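Local structure of ribonucleoside-diphosphate reductase (Pseudomonas aeruginosa, 5IM3) at residues G329-E334 against I342-L347; E281-A286 against D336-A341; V495-S500 against G736-E741; F491-F496 against A519-Y524. The protein probably catalyses the thioredoxin-dependent reduction of ribonucleoside diphosphates to deoxyribonucleotides for DNA synthesis and binds dATP as an allosteric nucleotide. All coordinates share one frame; numbering follows the deposited sequence.

Contact 1. Residues G329-E334 against I342-L347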
loop_
_atom_site.group_PDB
_atom_site.type_symbol
_atom_site.label_atom_id
_atom_site.label_comp_id
_atom_site.label_asym_id
_atom_site.label_seq_id
_atom_site.Cartn_x
_atom_site.Cartn_y
_atom_site.Cartn_z
ATOM N N GLY A 329 18.365 49.729 32.613
ATOM C CA GLY A 329 19.497 48.978 32.098
ATOM C C GLY A 329 19.880 49.382 30.691
ATOM O O GLY A 329 21.062 49.371 30.337
ATOM N N LEU A 330 18.898 49.751 29.872
ATOM C CA LEU A 330 19.166 50.208 28.517
ATOM C C LEU A 330 19.633 51.655 28.453
ATOM O O LEU A 330 20.070 52.093 27.382
ATOM C CB LEU A 330 17.909 50.036 27.656
ATOM C CG LEU A 330 17.506 48.586 27.363
ATOM C CD1 LEU A 330 16.185 48.547 26.609
ATOM C CD2 LEU A 330 18.596 47.861 26.579
ATOM N N ALA A 331 19.566 52.398 29.561
ATOM C CA ALA A 331 19.938 53.807 29.579
ATOM C C ALA A 331 21.111 54.113 30.506
ATOM O O ALA A 331 21.363 55.292 30.792
ATOM C CB ALA A 331 18.731 54.661 29.981
ATOM N N ILE A 332 21.844 53.102 30.980
ATOM C CA ILE A 332 22.933 53.346 31.920
ATOM C C ILE A 332 24.073 54.157 31.321
ATOM O O ILE A 332 24.982 54.553 32.053
ATOM C CB ILE A 332 23.513 52.027 32.480
ATOM C CG1 ILE A 332 23.942 51.099 31.344
ATOM C CG2 ILE A 332 22.516 51.337 33.380
ATOM C CD1 ILE A 332 24.771 49.920 31.815
ATOM N N GLU A 333 24.066 54.401 30.011
ATOM C CA GLU A 333 25.128 55.170 29.371
ATOM C C GLU A 333 24.598 56.368 28.597
ATOM O O GLU A 333 25.370 57.024 27.888
ATOM C CB GLU A 333 25.955 54.270 28.448
ATOM C CG GLU A 333 26.740 53.206 29.196
ATOM C CD GLU A 333 27.689 52.437 28.302
ATOM O OE1 GLU A 333 28.081 52.976 27.245
ATOM O OE2 GLU A 333 28.041 51.291 28.660
ATOM N N GLU A 334 23.311 56.675 28.719
ATOM C CA GLU A 334 22.760 57.878 28.116
ATOM C C GLU A 334 23.226 59.117 28.873
ATOM O O GLU A 334 23.515 59.069 30.070
ATOM C CB GLU A 334 21.232 57.814 28.116
ATOM C CG GLU A 334 20.644 56.763 27.188
ATOM C CD GLU A 334 20.491 57.265 25.768
ATOM O OE1 GLU A 334 20.986 58.370 25.468
ATOM O OE2 GLU A 334 19.863 56.560 24.952
ATOM N N ILE A 342 12.838 57.077 31.261
ATOM C CA ILE A 342 11.391 57.266 31.243
ATOM C C ILE A 342 10.842 57.032 29.841
ATOM O O ILE A 342 9.789 56.408 29.669
ATOM C CB ILE A 342 11.032 58.669 31.774
ATOM C CG1 ILE A 342 11.381 58.772 33.262
ATOM C CG2 ILE A 342 9.549 58.981 31.543
ATOM C CD1 ILE A 342 11.287 60.182 33.822
ATOM N N GLU A 343 11.540 57.530 28.819
ATOM C CA GLU A 343 11.116 57.283 27.444
ATOM C C GLU A 343 11.071 55.785 27.145
ATOM O O GLU A 343 10.141 55.305 26.486
ATOM C CB GLU A 343 12.055 58.001 26.472
ATOM C CG GLU A 343 11.697 57.836 24.994
ATOM C CD GLU A 343 12.767 58.389 24.065
ATOM O OE1 GLU A 343 13.757 58.964 24.565
ATOM O OE2 GLU A 343 12.623 58.243 22.831
ATOM N N PHE A 344 12.058 55.028 27.632
ATOM C CA PHE A 344 12.076 53.592 27.368
ATOM C C PHE A 344 11.030 52.864 28.205
ATOM O O PHE A 344 10.432 51.883 27.746
ATOM C CB PHE A 344 13.466 53.009 27.646
ATOM C CG PHE A 344 14.579 53.659 26.862
ATOM C CD1 PHE A 344 14.314 54.427 25.738
ATOM C CD2 PHE A 344 15.898 53.492 27.256
ATOM C CE1 PHE A 344 15.340 55.018 25.029
ATOM C CE2 PHE A 344 16.927 54.081 26.548
ATOM C CZ PHE A 344 16.647 54.843 25.434
ATOM N N TYR A 345 10.806 53.318 29.439
ATOM C CA TYR A 345 9.804 52.680 30.284
ATOM C C TYR A 345 8.404 52.870 29.714
ATOM O O TYR A 345 7.597 51.935 29.708
ATOM C CB TYR A 345 9.877 53.235 31.706
ATOM C CG TYR A 345 8.603 53.018 32.490
ATOM C CD1 TYR A 345 8.331 51.792 33.086
ATOM C CD2 TYR A 345 7.667 54.033 32.621
ATOM C CE1 TYR A 345 7.163 51.588 33.794
ATOM C CE2 TYR A 345 6.499 53.843 33.326
ATOM C CZ TYR A 345 6.250 52.621 33.913
ATOM O OH TYR A 345 5.081 52.439 34.616
ATOM N N ASN A 346 8.098 54.078 29.235
ATOM C CA ASN A 346 6.777 54.335 28.674
ATOM C C ASN A 346 6.528 53.477 27.441
ATOM O O ASN A 346 5.415 52.981 27.235
ATOM C CB ASN A 346 6.632 55.816 28.331
ATOM C CG ASN A 346 6.479 56.684 29.564
ATOM O OD1 ASN A 346 5.971 56.237 30.594
ATOM N ND2 ASN A 346 6.915 57.934 29.464
ATOM N N LEU A 347 7.554 53.287 26.609
ATOM C CA LEU A 347 7.381 52.476 25.409
ATOM C C LEU A 347 7.131 51.014 25.763
ATOM O O LEU A 347 6.293 50.352 25.139
ATOM C CB LEU A 347 8.609 52.605 24.508
ATOM C CG LEU A 347 8.406 52.118 23.073
ATOM C CD1 LEU A 347 7.466 53.057 22.319
ATOM C CD2 LEU A 347 9.732 51.984 22.349
#
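L330 and F344 stand 7.9 Å apart at their CA atoms, the closest backbone approach between the end of helix 319-330 and the helical residues I342-L347. The F344 ring bridges the gap. Its CG lies beside the backbone N and anti to the carbonyl carbon (chi1 -57°), which carries the ring to the turn. There CD2 touches L330 CB at 4.0 Å, and the methyl CB of A331 comes in obliquely, 3.9 Å from CE2. Two oxygens sit at the ring edge near its plane: L330 O, 3.8 Å from CE2, and E334 OE2, 3.7 Å from CZ, where aromatic hydrogens can point at them. The contact closes the tight connection between consecutive helices 319-330 and 337-349 in the all-alpha domain; a type I turn from A331 to E334, closed by E334 N to A331 O at 3.2 Å, folds the chain back toward the ring. E334 bends at chi2 (-85°), and its carboxylate plane is 55° from that of the ring. The carboxylate is buried but well paired: OE1 with R632, OE2 with R707 and N636. N636 ND2 also binds L330 O, and M633 packs on both L330 and F344.

Contact 2. Residues E281-A286 against D336-A341; sequences EKLGKA and DREARA
The E338 carboxylate is the flat group at this interface, yet neither its faces nor its edges carry the contact with K282 and L283. Its OE2 accepts a hydrogen bond from D279 N, just before helix 280-286, while OE1 stays 4.8 Å from K282 NZ, so any attraction between those opposite charges is probably long-range only. The motif is a nearly parallel helix pair: the short segments of helix 280-286 and of helix 337-349, the latter in the all-alpha domain, have axes 10.3 Å apart and N-to-C directions 17° from each other. L283 and E338 come nearest in backbone, 6.8 Å between CA atoms. The touching is aliphatic. The CA-CB bond of E338 points at the other helix, and the bend at chi2 (74°) turns the carboxylate aside, leaving CB and CG to make the contact. K282 runs across them at about a right angle, its CD 4.0 Å from E338 CB. L283 also crosses E338 at about a right angle, its methyl CD2 4.1 Å from E338 CG. K282 is exposed, whereas L283 and A341 are buried; F278 packs against L283, E338 and A341 and makes a cation-pi contact with R337. On the A341 side two methyls meet: L283 CD2 rests 4.2 Å from A341 CB.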
loop_
_atom_site.group_PDB
_atom_site.type_symbol
_atom_site.label_atom_id
_atom_site.label_comp_id
_atom_site.label_asym_id
_atom_site.label_seq_id
_atom_site.Cartn_x
_atom_site.Cartn_y
_atom_site.Cartn_z
ATOM N N GLU A 281 13.980 58.745 42.940
ATOM C CA GLU A 281 12.792 59.516 43.296
ATOM C C GLU A 281 12.071 59.996 42.043
ATOM O O GLU A 281 10.844 59.882 41.933
ATOM C CB GLU A 281 13.180 60.697 44.190
ATOM C CG GLU A 281 12.000 61.368 44.884
ATOM C CD GLU A 281 11.568 62.658 44.212
ATOM O OE1 GLU A 281 11.936 62.880 43.041
ATOM O OE2 GLU A 281 10.868 63.462 44.862
ATOM N N LYS A 282 12.827 60.522 41.079
ATOM C CA LYS A 282 12.241 60.978 39.823
ATOM C C LYS A 282 11.667 59.815 39.018
ATOM O O LYS A 282 10.589 59.937 38.424
ATOM C CB LYS A 282 13.299 61.722 39.015
ATOM C CG LYS A 282 12.775 62.512 37.828
ATOM C CD LYS A 282 13.926 63.154 37.048
ATOM C CE LYS A 282 14.756 64.106 37.915
ATOM N NZ LYS A 282 15.947 64.635 37.204
ATOM N N LEU A 283 12.372 58.684 38.978
ATOM C CA LEU A 283 11.847 57.518 38.273
ATOM C C LEU A 283 10.662 56.911 39.008
ATOM O O LEU A 283 9.760 56.351 38.373
ATOM C CB LEU A 283 12.939 56.464 38.094
ATOM C CG LEU A 283 14.180 56.878 37.302
ATOM C CD1 LEU A 283 15.151 55.714 37.212
ATOM C CD2 LEU A 283 13.807 57.375 35.911
ATOM N N GLY A 284 10.648 57.004 40.340
ATOM C CA GLY A 284 9.526 56.480 41.097
ATOM C C GLY A 284 8.224 57.191 40.792
ATOM O O GLY A 284 7.148 56.598 40.900
ATOM N N LYS A 285 8.300 58.467 40.409
ATOM C CA LYS A 285 7.100 59.216 40.055
ATOM C C LYS A 285 6.650 58.937 38.628
ATOM O O LYS A 285 5.463 59.091 38.318
ATOM C CB LYS A 285 7.346 60.714 40.231
ATOM C CG LYS A 285 7.537 61.146 41.672
ATOM C CD LYS A 285 7.904 62.613 41.748
ATOM C CE LYS A 285 8.079 63.069 43.184
ATOM N NZ LYS A 285 8.794 64.371 43.251
ATOM N N ALA A 286 7.572 58.537 37.749
ATOM C CA ALA A 286 7.219 58.273 36.360
ATOM C C ALA A 286 6.409 56.994 36.200
ATOM O O ALA A 286 5.794 56.792 35.147
ATOM C CB ALA A 286 8.484 58.189 35.504
ATOM N N ASP A 336 21.270 61.817 29.367
ATOM C CA ASP A 336 20.126 62.120 30.227
ATOM C C ASP A 336 19.524 60.799 30.696
ATOM O O ASP A 336 18.488 60.344 30.210
ATOM C CB ASP A 336 19.109 62.982 29.486
ATOM C CG ASP A 336 19.702 64.282 28.980
ATOM O OD1 ASP A 336 19.692 65.279 29.736
ATOM O OD2 ASP A 336 20.175 64.307 27.824
ATOM N N ARG A 337 20.204 60.181 31.664
ATOM C CA ARG A 337 19.793 58.889 32.211
ATOM C C ARG A 337 18.291 58.799 32.454
ATOM O O ARG A 337 17.624 57.874 31.979
ATOM C CB ARG A 337 20.539 58.634 33.522
ATOM C CG ARG A 337 21.811 57.822 33.397
ATOM C CD ARG A 337 22.407 57.591 34.777
ATOM N NE ARG A 337 23.248 56.396 34.840
ATOM C CZ ARG A 337 24.575 56.393 34.743
ATOM N NH1 ARG A 337 25.246 57.529 34.579
ATOM N NH2 ARG A 337 25.235 55.248 34.821
ATOM N N GLU A 338 17.745 59.751 33.214
ATOM C CA GLU A 338 16.352 59.654 33.644
ATOM C C GLU A 338 15.395 59.895 32.483
ATOM O O GLU A 338 14.435 59.139 32.292
ATOM C CB GLU A 338 16.086 60.643 34.779
ATOM C CG GLU A 338 16.709 60.246 36.115
ATOM C CD GLU A 338 18.215 60.437 36.154
ATOM O OE1 GLU A 338 18.739 61.245 35.358
ATOM O OE2 GLU A 338 18.874 59.775 36.987
ATOM N N ALA A 339 15.636 60.947 31.698
ATOM C CA ALA A 339 14.752 61.258 30.579
ATOM C C ALA A 339 14.655 60.081 29.610
ATOM O O ALA A 339 13.560 59.707 29.176
ATOM C CB ALA A 339 15.245 62.513 29.860
ATOM N N ARG A 340 15.794 59.482 29.260
ATOM C CA ARG A 340 15.773 58.336 28.353
ATOM C C ARG A 340 15.179 57.104 29.023
ATOM O O ARG A 340 14.451 56.336 28.384
ATOM C CB ARG A 340 17.185 58.045 27.840
ATOM C CG ARG A 340 17.791 59.180 27.025
ATOM C CD ARG A 340 16.959 59.491 25.788
ATOM N NE ARG A 340 17.526 60.577 25.000
ATOM C CZ ARG A 340 16.978 61.058 23.887
ATOM N NH1 ARG A 340 15.850 60.539 23.420
ATOM N NH2 ARG A 340 17.561 62.058 23.238
ATOM N N ALA A 341 15.473 56.894 30.307
ATOM C CA ALA A 341 14.884 55.763 31.017
ATOM C C ALA A 341 13.365 55.869 31.045
ATOM O O ALA A 341 12.662 54.868 30.864
ATOM C CB ALA A 341 15.442 55.680 32.439
#

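Contact 3. Residues V495-S500 against G736-E741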
loop_
_atom_site.group_PDB
_atom_site.type_symbol
_atom_site.label_atom_id
_atom_site.label_comp_id
_atom_site.label_asym_id
_atom_site.label_seq_id
_atom_site.Cartn_x
_atom_site.Cartn_y
_atom_site.Cartn_z
ATOM N N VAL A 495 16.583 24.493 -12.176
ATOM C CA VAL A 495 15.322 23.803 -11.920
ATOM C C VAL A 495 14.251 24.290 -12.890
ATOM O O VAL A 495 13.582 23.492 -13.559
ATOM C CB VAL A 495 14.889 24.006 -10.455
ATOM C CG1 VAL A 495 13.488 23.441 -10.221
ATOM C CG2 VAL A 495 15.891 23.356 -9.505
ATOM N N PHE A 496 14.076 25.610 -12.981
ATOM C CA PHE A 496 13.077 26.175 -13.882
ATOM C C PHE A 496 13.300 25.731 -15.321
ATOM O O PHE A 496 12.333 25.551 -16.070
ATOM C CB PHE A 496 13.103 27.701 -13.797
ATOM C CG PHE A 496 12.287 28.266 -12.666
ATOM C CD1 PHE A 496 12.474 27.823 -11.366
ATOM C CD2 PHE A 496 11.348 29.256 -12.901
ATOM C CE1 PHE A 496 11.726 28.346 -10.326
ATOM C CE2 PHE A 496 10.600 29.783 -11.866
ATOM C CZ PHE A 496 10.788 29.329 -10.579
ATOM N N ASP A 497 14.557 25.548 -15.724
ATOM C CA ASP A 497 14.907 25.234 -17.102
ATOM C C ASP A 497 15.251 23.762 -17.311
ATOM O O ASP A 497 15.722 23.397 -18.392
ATOM C CB ASP A 497 16.082 26.109 -17.549
ATOM C CG ASP A 497 15.792 27.591 -17.404
ATOM O OD1 ASP A 497 14.609 27.980 -17.465
ATOM O OD2 ASP A 497 16.750 28.371 -17.232
ATOM N N ASP A 498 15.028 22.913 -16.307
ATOM C CA ASP A 498 15.321 21.483 -16.412
ATOM C C ASP A 498 16.780 21.249 -16.803
ATOM O O ASP A 498 17.095 20.366 -17.603
ATOM C CB ASP A 498 14.376 20.801 -17.404
ATOM C CG ASP A 498 14.444 19.286 -17.335
ATOM O OD1 ASP A 498 14.766 18.751 -16.254
ATOM O OD2 ASP A 498 14.166 18.630 -18.364
ATOM N N GLY A 499 17.681 22.051 -16.232
ATOM C CA GLY A 499 19.095 21.938 -16.514
ATOM C C GLY A 499 19.810 21.009 -15.548
ATOM O O GLY A 499 19.227 20.442 -14.624
ATOM N N SER A 500 21.111 20.861 -15.779
ATOM C CA SER A 500 21.952 20.021 -14.946
ATOM C C SER A 500 22.565 20.846 -13.813
ATOM O O SER A 500 22.394 22.065 -13.730
ATOM C CB SER A 500 23.039 19.362 -15.791
ATOM O OG SER A 500 23.880 20.344 -16.371
ATOM N N GLY A 736 17.176 38.698 -13.679
ATOM C CA GLY A 736 16.434 38.720 -14.928
ATOM C C GLY A 736 14.949 38.526 -14.677
ATOM O O GLY A 736 14.538 37.712 -13.841
ATOM N N ALA A 737 14.129 39.278 -15.417
ATOM C CA ALA A 737 12.685 39.219 -15.224
ATOM C C ALA A 737 12.120 37.837 -15.521
ATOM O O ALA A 737 11.011 37.524 -15.072
ATOM C CB ALA A 737 11.996 40.263 -16.102
ATOM N N LYS A 738 12.853 37.003 -16.262
ATOM C CA LYS A 738 12.384 35.655 -16.558
ATOM C C LYS A 738 12.276 34.798 -15.304
ATOM O O LYS A 738 11.535 33.809 -15.305
ATOM C CB LYS A 738 13.324 34.993 -17.570
ATOM C CG LYS A 738 12.819 33.671 -18.142
ATOM C CD LYS A 738 13.553 33.293 -19.430
ATOM C CE LYS A 738 14.644 32.260 -19.194
ATOM N NZ LYS A 738 14.080 30.928 -18.830
ATOM N N TYR A 739 12.985 35.160 -14.233
ATOM C CA TYR A 739 13.040 34.345 -13.028
ATOM C C TYR A 739 12.583 35.064 -11.765
ATOM O O TYR A 739 12.604 34.454 -10.690
ATOM C CB TYR A 739 14.466 33.828 -12.808
ATOM C CG TYR A 739 15.024 33.027 -13.960
ATOM C CD1 TYR A 739 14.640 31.710 -14.169
ATOM C CD2 TYR A 739 15.946 33.588 -14.832
ATOM C CE1 TYR A 739 15.155 30.976 -15.220
ATOM C CE2 TYR A 739 16.464 32.862 -15.883
ATOM C CZ TYR A 739 16.068 31.558 -16.073
ATOM O OH TYR A 739 16.587 30.840 -17.124
ATOM N N ILE A 740 12.182 36.330 -11.846
ATOM C CA ILE A 740 11.729 37.054 -10.662
ATOM C C ILE A 740 10.716 38.106 -11.085
ATOM O O ILE A 740 10.882 38.779 -12.106
ATOM C CB ILE A 740 12.906 37.698 -9.899
ATOM C CG1 ILE A 740 12.396 38.479 -8.683
ATOM C CG2 ILE A 740 13.713 38.603 -10.823
ATOM C CD1 ILE A 740 13.501 38.944 -7.743
ATOM N N GLU A 741 9.664 38.242 -10.283
ATOM C CA GLU A 741 8.653 39.271 -10.496
ATOM C C GLU A 741 8.120 39.683 -9.135
ATOM O O GLU A 741 7.615 38.842 -8.388
ATOM C CB GLU A 741 7.524 38.762 -11.392
ATOM C CG GLU A 741 6.420 39.773 -11.627
ATOM C CD GLU A 741 5.398 39.291 -12.632
ATOM O OE1 GLU A 741 5.790 38.993 -13.780
ATOM O OE2 GLU A 741 4.208 39.201 -12.271
#
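This is a mixed polar and apolar contact at the periphery of the barrel domain, joining the end of helix 489-496 to the loop that follows helix 724-735. The apolar half is small: F496 CB lies 4.1 Å from Y739 CE1, at the edge of the tyrosine ring and near its plane. The polar half belongs to D497, the first residue beyond the helix, whose carboxylate meets K738 and Y739 from the opposite direction. Y739 OH donates to D497 OD2 at 2.5 Å, a bond so short that its exact length is doubtful; OD2 lies at the ring's edge near its plane, with the carboxylate plane turned 57° from the ring. K738 NZ reaches the other oxygen, D497 OD1, at 3.3 Å in a weak bond that is part of a salt bridge. The same ammonium donates weakly to Y739 OH (3.0 Å), so the hydroxyl sits between a donor and an acceptor, and the nearby positive charge may make it a stronger donor to the aspartate. K738 gets there by folding over its neighbour: CB lies 4.0 Å above one face of the Y739 ring, toward its rim, and bends at chi3 and chi4 bring NZ round to the hydroxyl. W896 of helix 885-897 touches Y739 and meets F496 edge-to-face. The helix on the D497 side stops in a Schellman motif: D498, with positive phi, is the C-prime residue, and G499 N and D498 N return to R494 O and V495 O.

Contact 4. Residues F491-F496 against A519-Y524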
loop_
_atom_site.group_PDB
_atom_site.type_symbol
_atom_site.label_atom_id
_atom_site.label_comp_id
_atom_site.label_asym_id
_atom_site.label_seq_id
_atom_site.Cartn_x
_atom_site.Cartn_y
_atom_site.Cartn_z
ATOM N N PHE A 491 20.995 27.634 -9.204
ATOM C CA PHE A 491 20.374 26.327 -9.022
ATOM C C PHE A 491 18.890 26.384 -9.358
ATOM O O PHE A 491 18.376 25.536 -10.095
ATOM C CB PHE A 491 20.580 25.825 -7.595
ATOM C CG PHE A 491 19.816 24.565 -7.288
ATOM C CD1 PHE A 491 20.261 23.336 -7.749
ATOM C CD2 PHE A 491 18.645 24.611 -6.552
ATOM C CE1 PHE A 491 19.554 22.177 -7.476
ATOM C CE2 PHE A 491 17.933 23.453 -6.277
ATOM C CZ PHE A 491 18.391 22.236 -6.738
ATOM N N MET A 492 18.183 27.382 -8.822
ATOM C CA MET A 492 16.770 27.540 -9.145
ATOM C C MET A 492 16.572 27.773 -10.638
ATOM O O MET A 492 15.607 27.275 -11.228
ATOM C CB MET A 492 16.173 28.694 -8.342
ATOM C CG MET A 492 16.265 28.525 -6.830
ATOM S SD MET A 492 15.435 27.051 -6.211
ATOM C CE MET A 492 13.752 27.336 -6.772
ATOM N N LYS A 493 17.472 28.536 -11.266
ATOM C CA LYS A 493 17.410 28.704 -12.715
ATOM C C LYS A 493 17.479 27.358 -13.426
ATOM O O LYS A 493 16.747 27.118 -14.392
ATOM C CB LYS A 493 18.543 29.613 -13.192
ATOM C CG LYS A 493 18.381 31.082 -12.832
ATOM C CD LYS A 493 19.504 31.909 -13.445
ATOM C CE LYS A 493 19.344 33.395 -13.164
ATOM N NZ LYS A 493 20.435 34.198 -13.787
ATOM N N ARG A 494 18.358 26.466 -12.961
ATOM C CA ARG A 494 18.478 25.151 -13.582
ATOM C C ARG A 494 17.244 24.294 -13.316
ATOM O O ARG A 494 16.886 23.454 -14.147
ATOM C CB ARG A 494 19.741 24.449 -13.079
ATOM C CG ARG A 494 21.039 25.171 -13.428
ATOM C CD ARG A 494 21.403 25.014 -14.900
ATOM N NE ARG A 494 22.595 25.783 -15.259
ATOM C CZ ARG A 494 23.844 25.364 -15.085
ATOM N NH1 ARG A 494 24.087 24.174 -14.548
ATOM N NH2 ARG A 494 24.859 26.138 -15.446
ATOM N N VAL A 495 16.583 24.493 -12.176
ATOM C CA VAL A 495 15.322 23.803 -11.920
ATOM C C VAL A 495 14.251 24.290 -12.890
ATOM O O VAL A 495 13.582 23.492 -13.559
ATOM C CB VAL A 495 14.889 24.006 -10.455
ATOM C CG1 VAL A 495 13.488 23.441 -10.221
ATOM C CG2 VAL A 495 15.891 23.356 -9.505
ATOM N N PHE A 496 14.076 25.610 -12.981
ATOM C CA PHE A 496 13.077 26.175 -13.882
ATOM C C PHE A 496 13.300 25.731 -15.321
ATOM O O PHE A 496 12.333 25.551 -16.070
ATOM C CB PHE A 496 13.103 27.701 -13.797
ATOM C CG PHE A 496 12.287 28.266 -12.666
ATOM C CD1 PHE A 496 12.474 27.823 -11.366
ATOM C CD2 PHE A 496 11.348 29.256 -12.901
ATOM C CE1 PHE A 496 11.726 28.346 -10.326
ATOM C CE2 PHE A 496 10.600 29.783 -11.866
ATOM C CZ PHE A 496 10.788 29.329 -10.579
ATOM N N ALA A 519 28.607 37.345 -10.887
ATOM C CA ALA A 519 29.977 36.892 -10.669
ATOM C C ALA A 519 30.019 35.407 -10.332
ATOM O O ALA A 519 30.874 34.673 -10.839
ATOM C CB ALA A 519 30.628 37.716 -9.558
ATOM N N PHE A 520 29.102 34.943 -9.480
ATOM C CA PHE A 520 29.075 33.525 -9.138
ATOM C C PHE A 520 28.727 32.671 -10.348
ATOM O O PHE A 520 29.362 31.640 -10.590
ATOM C CB PHE A 520 28.076 33.264 -8.011
ATOM C CG PHE A 520 27.775 31.804 -7.801
ATOM C CD1 PHE A 520 28.560 31.035 -6.957
ATOM C CD2 PHE A 520 26.714 31.196 -8.455
ATOM C CE1 PHE A 520 28.288 29.690 -6.768
ATOM C CE2 PHE A 520 26.442 29.854 -8.268
ATOM C CZ PHE A 520 27.231 29.102 -7.422
ATOM N N GLU A 521 27.721 33.086 -11.122
ATOM C CA GLU A 521 27.228 32.248 -12.209
ATOM C C GLU A 521 28.266 32.104 -13.311
ATOM O O GLU A 521 28.394 31.031 -13.913
ATOM C CB GLU A 521 25.925 32.829 -12.758
ATOM C CG GLU A 521 24.835 32.952 -11.703
ATOM C CD GLU A 521 23.464 33.222 -12.291
ATOM O OE1 GLU A 521 23.341 33.273 -13.533
ATOM O OE2 GLU A 521 22.506 33.382 -11.505
ATOM N N GLU A 522 29.015 33.173 -13.592
ATOM C CA GLU A 522 30.110 33.077 -14.552
ATOM C C GLU A 522 31.195 32.138 -14.043
ATOM O O GLU A 522 31.635 31.227 -14.757
ATOM C CB GLU A 522 30.684 34.468 -14.826
ATOM C CG GLU A 522 31.999 34.460 -15.598
ATOM C CD GLU A 522 32.511 35.851 -15.897
ATOM O OE1 GLU A 522 31.735 36.818 -15.735
ATOM O OE2 GLU A 522 33.692 35.973 -16.290
ATOM N N ARG A 523 31.640 32.345 -12.802
ATOM C CA ARG A 523 32.700 31.510 -12.251
ATOM C C ARG A 523 32.237 30.067 -12.099
ATOM O O ARG A 523 33.016 29.133 -12.313
ATOM C CB ARG A 523 33.165 32.076 -10.907
ATOM C CG ARG A 523 34.436 31.438 -10.351
ATOM C CD ARG A 523 35.615 31.635 -11.285
ATOM N NE ARG A 523 36.858 31.119 -10.723
ATOM C CZ ARG A 523 37.990 30.999 -11.407
ATOM N NH1 ARG A 523 38.035 31.361 -12.683
ATOM N NH2 ARG A 523 39.080 30.520 -10.818
ATOM N N TYR A 524 30.967 29.865 -11.739
ATOM C CA TYR A 524 30.453 28.509 -11.592
ATOM C C TYR A 524 30.404 27.789 -12.933
ATOM O O TYR A 524 30.742 26.605 -13.019
ATOM C CB TYR A 524 29.063 28.529 -10.959
ATOM C CG TYR A 524 28.474 27.148 -10.804
ATOM C CD1 TYR A 524 28.623 26.439 -9.622
ATOM C CD2 TYR A 524 27.779 26.544 -11.848
ATOM C CE1 TYR A 524 28.091 25.172 -9.481
ATOM C CE2 TYR A 524 27.249 25.281 -11.716
ATOM C CZ TYR A 524 27.407 24.597 -10.531
ATOM O OH TYR A 524 26.874 23.337 -10.398
#
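K493 and E521 form the direct link between helices 489-496 and 517-532, a forked salt bridge in which one ammonium faces both carboxylate oxygens. K493 NZ donates to E521 OE1 at 3.1 Å, on the syn lone pair, the side of the other oxygen; its bond to E521 OE2, 3.2 Å, is weak. The two side chains cross at about a right angle, both extended beyond CG, and K493 CE also lies 3.6 Å from E521 OE2. From the next residue, R494 NH1 approaches the edge of the Y524 ring near its plane, about one helical turn beyond E521 and 4.4 Å from Y524 CE2, a loose contact by comparison.

The next shell fixes these groups. K493 NZ has a further weak bond to R735 O, and its aliphatic chain packs on Y739 and W896. R494 is held by stronger partners than Y524: its NH1 binds S500 O and pairs with E528 OE2, so the guanidinium is anchored by both the strand that follows its own helix and the helix opposite. Y524 in turn gives its OH to T502 O, and its ring stacks on W501, which F491 meets edge-to-face. The Y524 ring is thus pinned at its hydroxyl and over a face while the arginine passes its edge. E521 also touches D489 and L490 at the start of K493's own helix. Helix 489-496 packs against helix 517-532 across this contact, and also against helices 544-558 and 885-897, while strand 500-504 supplies W501 and T502 to tie the group together.

In the fold
The four contacts fall into two clusters. Contacts 1 and 2, centres 8 Å apart, share helix 337-349 in the all-alpha region; contacts 3 and 4, centres 9 Å apart, share helix 489-496 in the barrel domain. The clusters do not touch, their centres lying roughly 50 Å or more apart. Contact 1 is the buried one, an aromatic ring among apolar groups and a carboxylate paired elsewhere. Contact 2 is partly open, and its packing is aliphatic. Of the other two, also partly buried, contact 4 rests on a lysine-glutamate salt bridge, whereas contact 3 combines a tyrosine-aspartate bond with a weaker lysine bridge. Y739 of contact 3 packs on K493 of contact 4, while R340 of contact 2 lies against E334 of contact 1.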